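Local structure of protein FimX (Pseudomonas aeruginosa PAO1, 3HV8) at residues L54-N59 with V65-F70; P123-A128 with Q160-L165; S234-L239 with Y250-P255. The protein binds C2E through an EAL domain, a modified TIM barrel in which one barrel strand runs antiparallel to its neighbours. All coordinates share one frame; numbering follows the deposited sequence.

Contact 1 (L54-N59 with V65-F70); sequences LLRLLN and VPPAEF. With C2E (9,9'-[(2R,3R,3aS,5S,7aR,9R,10R,10aS,12S,14aR)-3,5,10,12-tetrahydroxy-5,12-dioxidooctahydro-2H,7H-difuro[3,2-d:3',2'-j][1,3,7,9,2,8]tetraoxadiphosphacyclododecine-2,9-diyl]bis(2-amino-1,9-dihydro-6H-purin-6-one)), chain B.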
loop_
_atom_site.group_PDB
_atom_site.type_symbol
_atom_site.label_atom_id
_atom_site.label_comp_id
_atom_site.label_asym_id
_atom_site.label_seq_id
_atom_site.Cartn_x
_atom_site.Cartn_y
_atom_site.Cartn_z
ATOM N N LEU A 54 -4.609 -1.587 6.194
ATOM C CA LEU A 54 -3.554 -1.661 7.203
ATOM C C LEU A 54 -3.900 -2.725 8.225
ATOM O O LEU A 54 -5.049 -2.818 8.680
ATOM C CB LEU A 54 -3.362 -0.310 7.891
ATOM C CG LEU A 54 -2.918 0.823 6.960
ATOM C CD1 LEU A 54 -3.126 2.186 7.598
ATOM C CD2 LEU A 54 -1.472 0.652 6.516
ATOM N N LEU A 55 -2.914 -3.531 8.587
ATOM C CA LEU A 55 -3.142 -4.716 9.421
ATOM C C LEU A 55 -2.893 -4.484 10.909
ATOM O O LEU A 55 -1.918 -3.849 11.282
ATOM C CB LEU A 55 -2.207 -5.832 8.967
ATOM C CG LEU A 55 -2.346 -7.142 9.744
ATOM C CD1 LEU A 55 -3.727 -7.745 9.527
ATOM C CD2 LEU A 55 -1.267 -8.107 9.309
ATOM N N ARG A 56 -3.769 -5.003 11.760
ATOM C CA ARG A 56 -3.494 -5.032 13.189
ATOM C C ARG A 56 -3.656 -6.460 13.682
ATOM O O ARG A 56 -4.578 -7.163 13.278
ATOM C CB ARG A 56 -4.458 -4.131 13.962
ATOM C CG ARG A 56 -4.447 -2.674 13.538
ATOM C CD ARG A 56 -3.113 -2.025 13.908
ATOM N NE ARG A 56 -3.059 -0.608 13.556
ATOM C CZ ARG A 56 -2.479 -0.130 12.456
ATOM N NH1 ARG A 56 -1.924 -0.968 11.581
ATOM N NH2 ARG A 56 -2.478 1.181 12.224
ATOM N N LEU A 57 -2.741 -6.907 14.530
ATOM C CA LEU A 57 -2.908 -8.176 15.227
ATOM C C LEU A 57 -3.820 -7.929 16.433
ATOM O O LEU A 57 -3.749 -6.881 17.059
ATOM C CB LEU A 57 -1.544 -8.706 15.664
ATOM C CG LEU A 57 -1.505 -9.792 16.740
ATOM C CD1 LEU A 57 -2.038 -11.105 16.201
ATOM C CD2 LEU A 57 -0.062 -9.973 17.247
ATOM N N LEU A 58 -4.705 -8.876 16.737
ATOM C CA LEU A 58 -5.524 -8.739 17.940
ATOM C C LEU A 58 -4.922 -9.678 18.966
ATOM O O LEU A 58 -4.845 -10.881 18.736
ATOM C CB LEU A 58 -6.988 -9.085 17.649
ATOM C CG LEU A 58 -7.712 -8.191 16.634
ATOM C CD1 LEU A 58 -9.112 -8.758 16.397
ATOM C CD2 LEU A 58 -7.795 -6.738 17.076
ATOM N N ASN A 59 -4.401 -9.110 20.051
ATOM C CA ASN A 59 -3.764 -9.920 21.080
ATOM C C ASN A 59 -4.824 -10.690 21.866
ATOM O O ASN A 59 -6.020 -10.463 21.678
ATOM C CB ASN A 59 -2.816 -9.092 21.973
ATOM C CG ASN A 59 -3.538 -8.063 22.837
ATOM O OD1 ASN A 59 -2.920 -7.109 23.310
ATOM N ND2 ASN A 59 -4.832 -8.250 23.049
ATOM N N VAL A 65 -2.610 -4.508 17.939
ATOM C CA VAL A 65 -1.155 -4.453 17.996
ATOM C C VAL A 65 -0.645 -4.105 16.601
ATOM O O VAL A 65 -1.026 -4.736 15.617
ATOM C CB VAL A 65 -0.570 -5.805 18.420
ATOM C CG1 VAL A 65 0.951 -5.754 18.508
ATOM C CG2 VAL A 65 -1.186 -6.251 19.744
ATOM N N PRO A 66 0.217 -3.087 16.509
ATOM C CA PRO A 66 0.707 -2.592 15.218
ATOM C C PRO A 66 1.755 -3.490 14.585
ATOM O O PRO A 66 2.445 -4.235 15.295
ATOM C CB PRO A 66 1.350 -1.251 15.581
ATOM C CG PRO A 66 1.758 -1.390 16.993
ATOM C CD PRO A 66 0.811 -2.366 17.649
ATOM N N PRO A 67 1.884 -3.416 13.251
ATOM C CA PRO A 67 2.826 -4.229 12.466
ATOM C C PRO A 67 4.253 -4.188 12.992
ATOM O O PRO A 67 4.969 -5.195 12.912
ATOM C CB PRO A 67 2.773 -3.582 11.083
ATOM C CG PRO A 67 1.384 -3.017 11.006
ATOM C CD PRO A 67 1.013 -2.591 12.388
ATOM N N ALA A 68 4.654 -3.045 13.528
ATOM C CA ALA A 68 5.995 -2.889 14.081
ATOM C C ALA A 68 6.349 -3.990 15.082
ATOM O O ALA A 68 7.506 -4.402 15.160
ATOM C CB ALA A 68 6.111 -1.541 14.754
ATOM N N GLU A 69 5.354 -4.468 15.830
ATOM C CA GLU A 69 5.599 -5.438 16.899
ATOM C C GLU A 69 5.553 -6.905 16.478
ATOM O O GLU A 69 5.852 -7.793 17.293
ATOM C CB GLU A 69 4.625 -5.205 18.049
ATOM C CG GLU A 69 4.642 -3.783 18.579
ATOM C CD GLU A 69 3.669 -3.565 19.726
ATOM O OE1 GLU A 69 3.378 -4.535 20.457
ATOM O OE2 GLU A 69 3.203 -2.419 19.902
ATOM N N PHE A 70 5.194 -7.197 15.231
ATOM C CA PHE A 70 5.088 -8.602 14.830
ATOM C C PHE A 70 5.516 -8.974 13.415
ATOM O O PHE A 70 5.859 -10.119 13.183
ATOM C CB PHE A 70 3.667 -9.145 15.101
ATOM C CG PHE A 70 2.606 -8.569 14.200
ATOM C CD1 PHE A 70 2.338 -9.140 12.970
ATOM C CD2 PHE A 70 1.870 -7.453 14.597
ATOM C CE1 PHE A 70 1.352 -8.603 12.137
ATOM C CE2 PHE A 70 0.881 -6.919 13.777
ATOM C CZ PHE A 70 0.627 -7.492 12.547
HETATM P P1 C2E B . 3.602 2.303 5.789
HETATM O O2P C2E B . 3.916 2.787 4.299
HETATM O O1P C2E B . 4.510 3.064 6.672
HETATM O "O5'" C2E B . 2.149 2.687 6.318
HETATM C "C5'" C2E B . 1.951 4.031 6.800
HETATM C "C4'" C2E B . 2.065 4.162 8.334
HETATM O "O4'" C2E B . 1.774 5.532 8.703
HETATM C "C3'" C2E B . 0.921 3.335 8.905
HETATM O "O3'" C2E B . 1.349 2.712 10.125
HETATM C "C2'" C2E B . -0.222 4.356 9.116
HETATM O "O2'" C2E B . -1.099 4.017 10.174
HETATM C "C1'" C2E B . 0.578 5.611 9.464
HETATM N N9 C2E B . -0.088 6.867 9.156
HETATM C C8 C2E B . -1.160 7.060 8.317
HETATM N N7 C2E B . -1.365 8.347 8.153
HETATM C C5 C2E B . -0.448 9.032 8.896
HETATM C C6 C2E B . -0.199 10.406 9.112
HETATM O O6 C2E B . -0.834 11.299 8.547
HETATM N N1 C2E B . 0.802 10.712 9.950
HETATM C C2 C2E B . 1.545 9.755 10.568
HETATM N N2 C2E B . 2.555 10.148 11.408
HETATM N N3 C2E B . 1.325 8.475 10.377
HETATM C C4 C2E B . 0.351 8.094 9.549
HETATM P P11 C2E B . 0.973 1.159 10.321
HETATM O O21 C2E B . 1.474 0.726 11.749
HETATM O O11 C2E B . -0.460 0.922 10.054
HETATM O O5A C2E B . 1.783 0.411 9.182
HETATM C C5A C2E B . 3.216 0.467 9.198
HETATM C C4A C2E B . 3.801 -0.450 8.126
HETATM O O4A C2E B . 3.401 -1.802 8.391
HETATM C C3A C2E B . 3.310 -0.166 6.705
HETATM O O3A C2E B . 4.088 0.821 6.040
HETATM C C2A C2E B . 3.597 -1.511 6.033
HETATM O O2A C2E B . 5.004 -1.645 5.766
HETATM C C1A C2E B . 3.281 -2.495 7.165
HETATM N N91 C2E B . 1.906 -2.955 7.017
HETATM C C81 C2E B . 0.763 -2.411 7.531
HETATM N N71 C2E B . -0.250 -3.143 7.157
HETATM C C51 C2E B . 0.197 -4.224 6.449
HETATM C C61 C2E B . -0.395 -5.348 5.838
HETATM O O61 C2E B . -1.619 -5.509 5.757
HETATM N N11 C2E B . 0.460 -6.215 5.236
HETATM C C21 C2E B . 1.817 -6.035 5.215
HETATM N N21 C2E B . 2.601 -6.934 4.549
HETATM N N31 C2E B . 2.379 -4.986 5.754
HETATM C C41 C2E B . 1.592 -4.102 6.377
#
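One wall of the C2E pocket in this EAL domain, a modified TIM barrel, is built on a short antiparallel hairpin in which L57 and V65 form a hydrogen-bonded pair. L57 N reaches V65 O at 3.0 Å, and V65 N returns to L57 O at 2.8 Å. The side chains of the pair lie on the same face of the sheet, where their CB atoms touch. Past P66 the chain bends into a tight turn that carries F70, the N-cap residue of helix 71-76, back against strand 49-58. With chi1 at 70°, F70 CG stands between its backbone N and carbonyl carbon, which lays the ring against two leucines of the strand. L57 CB sits over its face, a CH-pi contact 4.0 Å from the centroid, whereas L55 CD2 comes in at the edge, 3.8 Å from F70 CZ. L24 of helix 20-30 also packs on F70.

The ligand lies at the L54-R56 end of the strand. L55 N donates to C2E N71 over 3.0 Å, nearly straight at 164°. R56, on the strand face away from L55 and L57, bends at chi2 (-68°), and P67 CD lies obliquely against its guanidinium. R56 NH1 is held by L55 O, 2.9 Å away and above the carbonyl plane. This probably limits guanidinium rotation, while NH1 (2.8 Å) and NH2 (3.0 Å) converge on one phosphate oxygen, C2E O11.

Contact 2 (P123-A128 with Q160-L165); sequences PWLGVA and QGLATL
L162, in the last turn of helix 152-164, and L165, just past its end, meet L125 and G126 of helix 121-132, so the contact joins two neighbouring helices in the outer layer of the EAL barrel. The meeting is small, 150 Å² counted over both sides, and no hydrogen bond crosses it.

Along 160-165 the first residue to touch is L162. The side chain starts off past the opposite helix, yet its end approaches it. CG lies anti to the carbonyl carbon (chi1 -69°), and from there CD2 extends to L125 CD2. These methyls are 3.5 Å apart, closer than two methyls normally sit, and the two side chains cross at about a right angle. L125 and L162 both also rest on F141 of strand 139-144, which places this pair on the barrel wall; L125 touches I88 of helix 80-96 as well.

One turn later comes L165, where the helix has just ended, although its N still bonds to G161 O at 3.1 Å. It leaves the backbone toward the other helix and lays both methyls on G126, and CD1 reaches L125 as well. CD1 lies 4.1 Å from L125 CD2 and 3.9 Å from the backbone N of G126, while CD2 settles 3.8 Å from G126 CA. The leucine methyls thus lie against the backbone of G126, and the CA atoms of G126 and L165 are 6.7 Å apart.

L125 CD2 is thus shared by L162 and L165. With mostly aliphatic carbon meeting, the helices are held here by shape and dispersion and by exclusion of water, without directional bonds to fix their rotation.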
loop_
_atom_site.group_PDB
_atom_site.type_symbol
_atom_site.label_atom_id
_atom_site.label_comp_id
_atom_site.label_asym_id
_atom_site.label_seq_id
_atom_site.Cartn_x
_atom_site.Cartn_y
_atom_site.Cartn_z
ATOM N N PRO A 123 -0.260 -17.817 -8.889
ATOM C CA PRO A 123 -1.247 -18.872 -9.139
ATOM C C PRO A 123 -2.388 -18.826 -8.121
ATOM O O PRO A 123 -3.551 -18.943 -8.499
ATOM C CB PRO A 123 -0.435 -20.166 -8.974
ATOM C CG PRO A 123 0.959 -19.785 -9.271
ATOM C CD PRO A 123 1.102 -18.361 -8.763
ATOM N N TRP A 124 -2.064 -18.638 -6.843
ATOM C CA TRP A 124 -3.096 -18.589 -5.816
ATOM C C TRP A 124 -4.005 -17.370 -5.970
ATOM O O TRP A 124 -5.218 -17.464 -5.832
ATOM C CB TRP A 124 -2.465 -18.603 -4.419
ATOM C CG TRP A 124 -3.460 -18.328 -3.318
ATOM C CD1 TRP A 124 -4.266 -19.240 -2.698
ATOM C CD2 TRP A 124 -3.754 -17.055 -2.708
ATOM N NE1 TRP A 124 -5.042 -18.618 -1.748
ATOM C CE2 TRP A 124 -4.749 -17.279 -1.733
ATOM C CE3 TRP A 124 -3.275 -15.751 -2.899
ATOM C CZ2 TRP A 124 -5.279 -16.253 -0.946
ATOM C CZ3 TRP A 124 -3.801 -14.733 -2.120
ATOM C CH2 TRP A 124 -4.794 -14.984 -1.158
ATOM N N LEU A 125 -3.402 -16.214 -6.249
ATOM C CA LEU A 125 -4.183 -14.992 -6.365
ATOM C C LEU A 125 -5.182 -15.111 -7.513
ATOM O O LEU A 125 -6.323 -14.692 -7.388
ATOM C CB LEU A 125 -3.259 -13.783 -6.568
ATOM C CG LEU A 125 -3.890 -12.408 -6.773
ATOM C CD1 LEU A 125 -4.748 -12.005 -5.591
ATOM C CD2 LEU A 125 -2.782 -11.384 -7.014
ATOM N N GLY A 126 -4.730 -15.714 -8.607
ATOM C CA GLY A 126 -5.584 -15.949 -9.757
ATOM C C GLY A 126 -6.848 -16.690 -9.368
ATOM O O GLY A 126 -7.957 -16.284 -9.726
ATOM N N VAL A 127 -6.690 -17.773 -8.616
ATOM C CA VAL A 127 -7.855 -18.555 -8.200
ATOM C C VAL A 127 -8.700 -17.837 -7.149
ATOM O O VAL A 127 -9.920 -17.941 -7.151
ATOM C CB VAL A 127 -7.457 -19.959 -7.705
ATOM C CG1 VAL A 127 -8.621 -20.618 -6.962
ATOM C CG2 VAL A 127 -7.009 -20.808 -8.879
ATOM N N ALA A 128 -8.049 -17.084 -6.263
ATOM C CA ALA A 128 -8.756 -16.359 -5.218
ATOM C C ALA A 128 -9.647 -15.239 -5.774
ATOM O O ALA A 128 -10.749 -14.994 -5.275
ATOM C CB ALA A 128 -7.751 -15.798 -4.197
ATOM N N GLN A 160 4.503 -7.903 -13.463
ATOM C CA GLN A 160 4.074 -8.324 -14.794
ATOM C C GLN A 160 2.914 -9.323 -14.681
ATOM O O GLN A 160 1.922 -9.243 -15.405
ATOM C CB GLN A 160 5.255 -8.921 -15.574
ATOM C CG GLN A 160 6.195 -7.857 -16.152
ATOM C CD GLN A 160 7.518 -8.402 -16.671
ATOM O OE1 GLN A 160 8.456 -7.640 -16.912
ATOM N NE2 GLN A 160 7.600 -9.714 -16.848
ATOM N N GLY A 161 3.020 -10.241 -13.726
ATOM C CA GLY A 161 1.945 -11.190 -13.494
ATOM C C GLY A 161 0.662 -10.554 -12.975
ATOM O O GLY A 161 -0.448 -10.967 -13.329
ATOM N N LEU A 162 0.797 -9.546 -12.113
ATOM C CA LEU A 162 -0.369 -8.826 -11.635
ATOM C C LEU A 162 -1.106 -8.150 -12.785
ATOM O O LEU A 162 -2.332 -8.112 -12.800
ATOM C CB LEU A 162 0.035 -7.779 -10.582
ATOM C CG LEU A 162 0.511 -8.361 -9.256
ATOM C CD1 LEU A 162 1.069 -7.246 -8.364
ATOM C CD2 LEU A 162 -0.622 -9.109 -8.552
ATOM N N ALA A 163 -0.348 -7.621 -13.741
ATOM C CA ALA A 163 -0.953 -6.951 -14.889
ATOM C C ALA A 163 -1.777 -7.954 -15.692
ATOM O O ALA A 163 -2.876 -7.648 -16.146
ATOM C CB ALA A 163 0.112 -6.286 -15.759
ATOM N N THR A 164 -1.238 -9.157 -15.844
ATOM C CA THR A 164 -1.947 -10.216 -16.552
ATOM C C THR A 164 -3.285 -10.515 -15.867
ATOM O O THR A 164 -4.286 -10.748 -16.538
ATOM C CB THR A 164 -1.069 -11.479 -16.680
ATOM O OG1 THR A 164 0.107 -11.165 -17.436
ATOM C CG2 THR A 164 -1.826 -12.607 -17.377
ATOM N N LEU A 165 -3.302 -10.477 -14.530
ATOM C CA LEU A 165 -4.510 -10.695 -13.731
ATOM C C LEU A 165 -5.384 -9.445 -13.531
ATOM O O LEU A 165 -6.323 -9.468 -12.721
ATOM C CB LEU A 165 -4.140 -11.226 -12.339
ATOM C CG LEU A 165 -3.544 -12.619 -12.205
ATOM C CD1 LEU A 165 -3.079 -12.904 -10.778
ATOM C CD2 LEU A 165 -4.562 -13.657 -12.637
#

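Contact 3 (S234-L239 with Y250-P255); sequences SVLATL and YYLQGP. With C2E (9,9'-[(2R,3R,3aS,5S,7aR,9R,10R,10aS,12S,14aR)-3,5,10,12-tetrahydroxy-5,12-dioxidooctahydro-2H,7H-difuro[3,2-d:3',2'-j][1,3,7,9,2,8]tetraoxadiphosphacyclododecine-2,9-diyl]bis(2-amino-1,9-dihydro-6H-purin-6-one)), chain B.
L236, on helix 233-242, meets Y251 and L252 in the loop that follows strand 246-247, at the surface of the EAL barrel beside the C2E pocket.

The apolar contacts all run through one methyl. L236 CG is anti to the backbone N (chi1 -167°), which sends CD1 toward the loop, 4.1 Å from Y251 CD1 and 3.9 Å from L252 CD2. Both partners cross L236 at about a right angle, and the methyl approaches the tyrosine ring obliquely. L252 was modelled in two conformers, so its distance holds for one of them. I247 packs on both L236 and L252.

No hydrogen bond crosses between the segments. In the helix, S234 O takes two donors from opposite faces of its plane, T238 OG1 at 2.7 Å and T238 N at 2.9 Å. In the loop, Y250 N donates to C2E O6 over 2.9 Å, close to straight at 168°, and Q253 O accepts from Q38 NE2.

The aromatic contact belongs to Y250, whose ring lies flat against a guanine base of C2E. C6 of the base stands 3.4 Å above the ring plane, over its centre, and P255 CD meets the ring edge.

Division of labour follows from this chemistry: Y250 faces the ligand with a directional bond and a broad aromatic surface, while the next two residues lean on the helix through a small apolar patch, 96 Å² summed over both sides.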
loop_
_atom_site.group_PDB
_atom_site.type_symbol
_atom_site.label_atom_id
_atom_site.label_comp_id
_atom_site.label_asym_id
_atom_site.label_seq_id
_atom_site.Cartn_x
_atom_site.Cartn_y
_atom_site.Cartn_z
ATOM N N SER A 234 -1.678 23.594 5.419
ATOM C CA SER A 234 -0.572 24.120 4.625
ATOM C C SER A 234 0.037 23.029 3.755
ATOM O O SER A 234 0.421 23.266 2.611
ATOM C CB SER A 234 0.509 24.760 5.510
ATOM O OG SER A 234 1.281 23.780 6.187
ATOM N N VAL A 235 0.149 21.828 4.314
ATOM C CA VAL A 235 0.705 20.733 3.539
ATOM C C VAL A 235 -0.275 20.274 2.456
ATOM O O VAL A 235 0.130 20.096 1.305
ATOM C CB VAL A 235 1.170 19.571 4.433
ATOM C CG1 VAL A 235 1.495 18.363 3.578
ATOM C CG2 VAL A 235 2.403 20.005 5.222
ATOM N N LEU A 236 -1.546 20.125 2.817
ATOM C CA LEU A 236 -2.584 19.811 1.827
ATOM C C LEU A 236 -2.527 20.800 0.665
ATOM O O LEU A 236 -2.473 20.412 -0.501
ATOM C CB LEU A 236 -3.974 19.767 2.462
ATOM C CG LEU A 236 -5.098 19.143 1.617
ATOM C CD1 LEU A 236 -6.283 18.776 2.488
ATOM C CD2 LEU A 236 -5.537 20.037 0.465
ATOM N N ALA A 237 -2.516 22.089 0.978
ATOM C CA ALA A 237 -2.488 23.114 -0.066
ATOM C C ALA A 237 -1.215 23.117 -0.909
ATOM O O ALA A 237 -1.274 23.323 -2.125
ATOM C CB ALA A 237 -2.718 24.489 0.559
ATOM N N THR A 238 -0.067 22.887 -0.271
ATOM C CA THR A 238 1.205 22.817 -0.975
ATOM C C THR A 238 1.206 21.668 -1.977
ATOM O O THR A 238 1.671 21.812 -3.109
ATOM C CB THR A 238 2.388 22.623 -0.004
ATOM O OG1 THR A 238 2.473 23.749 0.880
ATOM C CG2 THR A 238 3.700 22.477 -0.766
ATOM N N LEU A 239 0.674 20.528 -1.542
ATOM C CA LEU A 239 0.644 19.331 -2.373
ATOM C C LEU A 239 -0.296 19.523 -3.539
ATOM O O LEU A 239 -0.024 19.100 -4.657
ATOM C CB LEU A 239 0.201 18.123 -1.555
ATOM C CG LEU A 239 1.277 17.647 -0.595
ATOM C CD1 LEU A 239 0.732 16.641 0.419
ATOM C CD2 LEU A 239 2.460 17.093 -1.387
ATOM N N TYR A 250 -3.645 11.761 8.351
ATOM C CA TYR A 250 -4.537 11.989 9.479
ATOM C C TYR A 250 -5.453 13.201 9.268
ATOM O O TYR A 250 -6.585 13.214 9.747
ATOM C CB TYR A 250 -3.729 12.165 10.774
ATOM C CG TYR A 250 -3.023 10.929 11.283
ATOM C CD1 TYR A 250 -1.861 11.037 12.041
ATOM C CD2 TYR A 250 -3.513 9.653 11.018
ATOM C CE1 TYR A 250 -1.205 9.906 12.515
ATOM C CE2 TYR A 250 -2.863 8.522 11.490
ATOM C CZ TYR A 250 -1.715 8.653 12.240
ATOM O OH TYR A 250 -1.067 7.527 12.707
ATOM N N TYR A 251 -4.957 14.216 8.565
ATOM C CA TYR A 251 -5.743 15.433 8.308
ATOM C C TYR A 251 -7.026 15.139 7.523
ATOM O O TYR A 251 -8.058 15.776 7.742
ATOM C CB TYR A 251 -4.912 16.492 7.580
ATOM C CG TYR A 251 -5.504 17.890 7.636
ATOM C CD1 TYR A 251 -6.212 18.414 6.560
ATOM C CD2 TYR A 251 -5.346 18.683 8.768
ATOM C CE1 TYR A 251 -6.753 19.696 6.613
ATOM C CE2 TYR A 251 -5.884 19.968 8.830
ATOM C CZ TYR A 251 -6.582 20.465 7.748
ATOM O OH TYR A 251 -7.112 21.742 7.808
ATOM N N LEU A 252 -6.956 14.171 6.614
ATOM C CA LEU A 252 -8.118 13.756 5.838
ATOM C C LEU A 252 -8.947 12.744 6.621
ATOM O O LEU A 252 -10.138 12.953 6.866
ATOM C CB LEU A 252 -7.675 13.173 4.492
ATOM C CG LEU A 252 -6.848 14.173 3.681
ATOM C CD1 LEU A 252 -6.065 13.488 2.578
ATOM C CD2 LEU A 252 -7.760 15.262 3.113
ATOM N N GLN A 253 -8.309 11.643 7.008
ATOM C CA GLN A 253 -8.909 10.665 7.906
ATOM C C GLN A 253 -7.836 9.649 8.244
ATOM O O GLN A 253 -7.090 9.225 7.359
ATOM C CB GLN A 253 -10.113 9.952 7.294
ATOM C CG GLN A 253 -10.887 9.148 8.350
ATOM C CD GLN A 253 -11.699 8.005 7.778
ATOM O OE1 GLN A 253 -11.293 6.842 7.853
ATOM N NE2 GLN A 253 -12.842 8.324 7.193
ATOM N N GLY A 254 -7.744 9.254 9.508
ATOM C CA GLY A 254 -6.822 8.196 9.893
ATOM C C GLY A 254 -7.409 6.831 9.580
ATOM O O GLY A 254 -8.554 6.739 9.120
ATOM N N PRO A 255 -6.630 5.764 9.813
ATOM C CA PRO A 255 -7.133 4.401 9.606
ATOM C C PRO A 255 -8.357 4.121 10.469
ATOM O O PRO A 255 -8.360 4.534 11.628
ATOM C CB PRO A 255 -5.954 3.526 10.046
ATOM C CG PRO A 255 -4.740 4.404 9.874
ATOM C CD PRO A 255 -5.217 5.779 10.240
HETATM P P1 C2E B . 3.602 2.303 5.789
HETATM O O2P C2E B . 3.916 2.787 4.299
HETATM O O1P C2E B . 4.510 3.064 6.672
HETATM O "O5'" C2E B . 2.149 2.687 6.318
HETATM C "C5'" C2E B . 1.951 4.031 6.800
HETATM C "C4'" C2E B . 2.065 4.162 8.334
HETATM O "O4'" C2E B . 1.774 5.532 8.703
HETATM C "C3'" C2E B . 0.921 3.335 8.905
HETATM O "O3'" C2E B . 1.349 2.712 10.125
HETATM C "C2'" C2E B . -0.222 4.356 9.116
HETATM O "O2'" C2E B . -1.099 4.017 10.174
HETATM C "C1'" C2E B . 0.578 5.611 9.464
HETATM N N9 C2E B . -0.088 6.867 9.156
HETATM C C8 C2E B . -1.160 7.060 8.317
HETATM N N7 C2E B . -1.365 8.347 8.153
HETATM C C5 C2E B . -0.448 9.032 8.896
HETATM C C6 C2E B . -0.199 10.406 9.112
HETATM O O6 C2E B . -0.834 11.299 8.547
HETATM N N1 C2E B . 0.802 10.712 9.950
HETATM C C2 C2E B . 1.545 9.755 10.568
HETATM N N2 C2E B . 2.555 10.148 11.408
HETATM N N3 C2E B . 1.325 8.475 10.377
HETATM C C4 C2E B . 0.351 8.094 9.549
HETATM P P11 C2E B . 0.973 1.159 10.321
HETATM O O21 C2E B . 1.474 0.726 11.749
HETATM O O11 C2E B . -0.460 0.922 10.054
HETATM O O5A C2E B . 1.783 0.411 9.182
HETATM C C5A C2E B . 3.216 0.467 9.198
HETATM C C4A C2E B . 3.801 -0.450 8.126
HETATM O O4A C2E B . 3.401 -1.802 8.391
HETATM C C3A C2E B . 3.310 -0.166 6.705
HETATM O O3A C2E B . 4.088 0.821 6.040
HETATM C C2A C2E B . 3.597 -1.511 6.033
HETATM O O2A C2E B . 5.004 -1.645 5.766
HETATM C C1A C2E B . 3.281 -2.495 7.165
HETATM N N91 C2E B . 1.906 -2.955 7.017
HETATM C C81 C2E B . 0.763 -2.411 7.531
HETATM N N71 C2E B . -0.250 -3.143 7.157
HETATM C C51 C2E B . 0.197 -4.224 6.449
HETATM C C61 C2E B . -0.395 -5.348 5.838
HETATM O O61 C2E B . -1.619 -5.509 5.757
HETATM N N11 C2E B . 0.460 -6.215 5.236
HETATM C C21 C2E B . 1.817 -6.035 5.215
HETATM N N21 C2E B . 2.601 -6.934 4.549
HETATM N N31 C2E B . 2.379 -4.986 5.754
HETATM C C41 C2E B . 1.592 -4.102 6.377
#

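Contacts 1 and 3 share the C2E pocket. Their centres are about 24 Å apart, yet they meet directly where L54 CD1 packs 3.6 Å from P255 CG, and the ligand spans them. Contact 1 holds one guanine and a phosphate, contact 3 the other guanine. D84, E231 and Q38 add further hydrogen bonds to C2E. Contact 2 is set apart in the helical layer: its centre is about 27 Å from that of contact 1 and about 33 Å from that of contact 3, on the opposite side of the chain's centre from the latter. The side chain of L162 is about 13 Å from C2E.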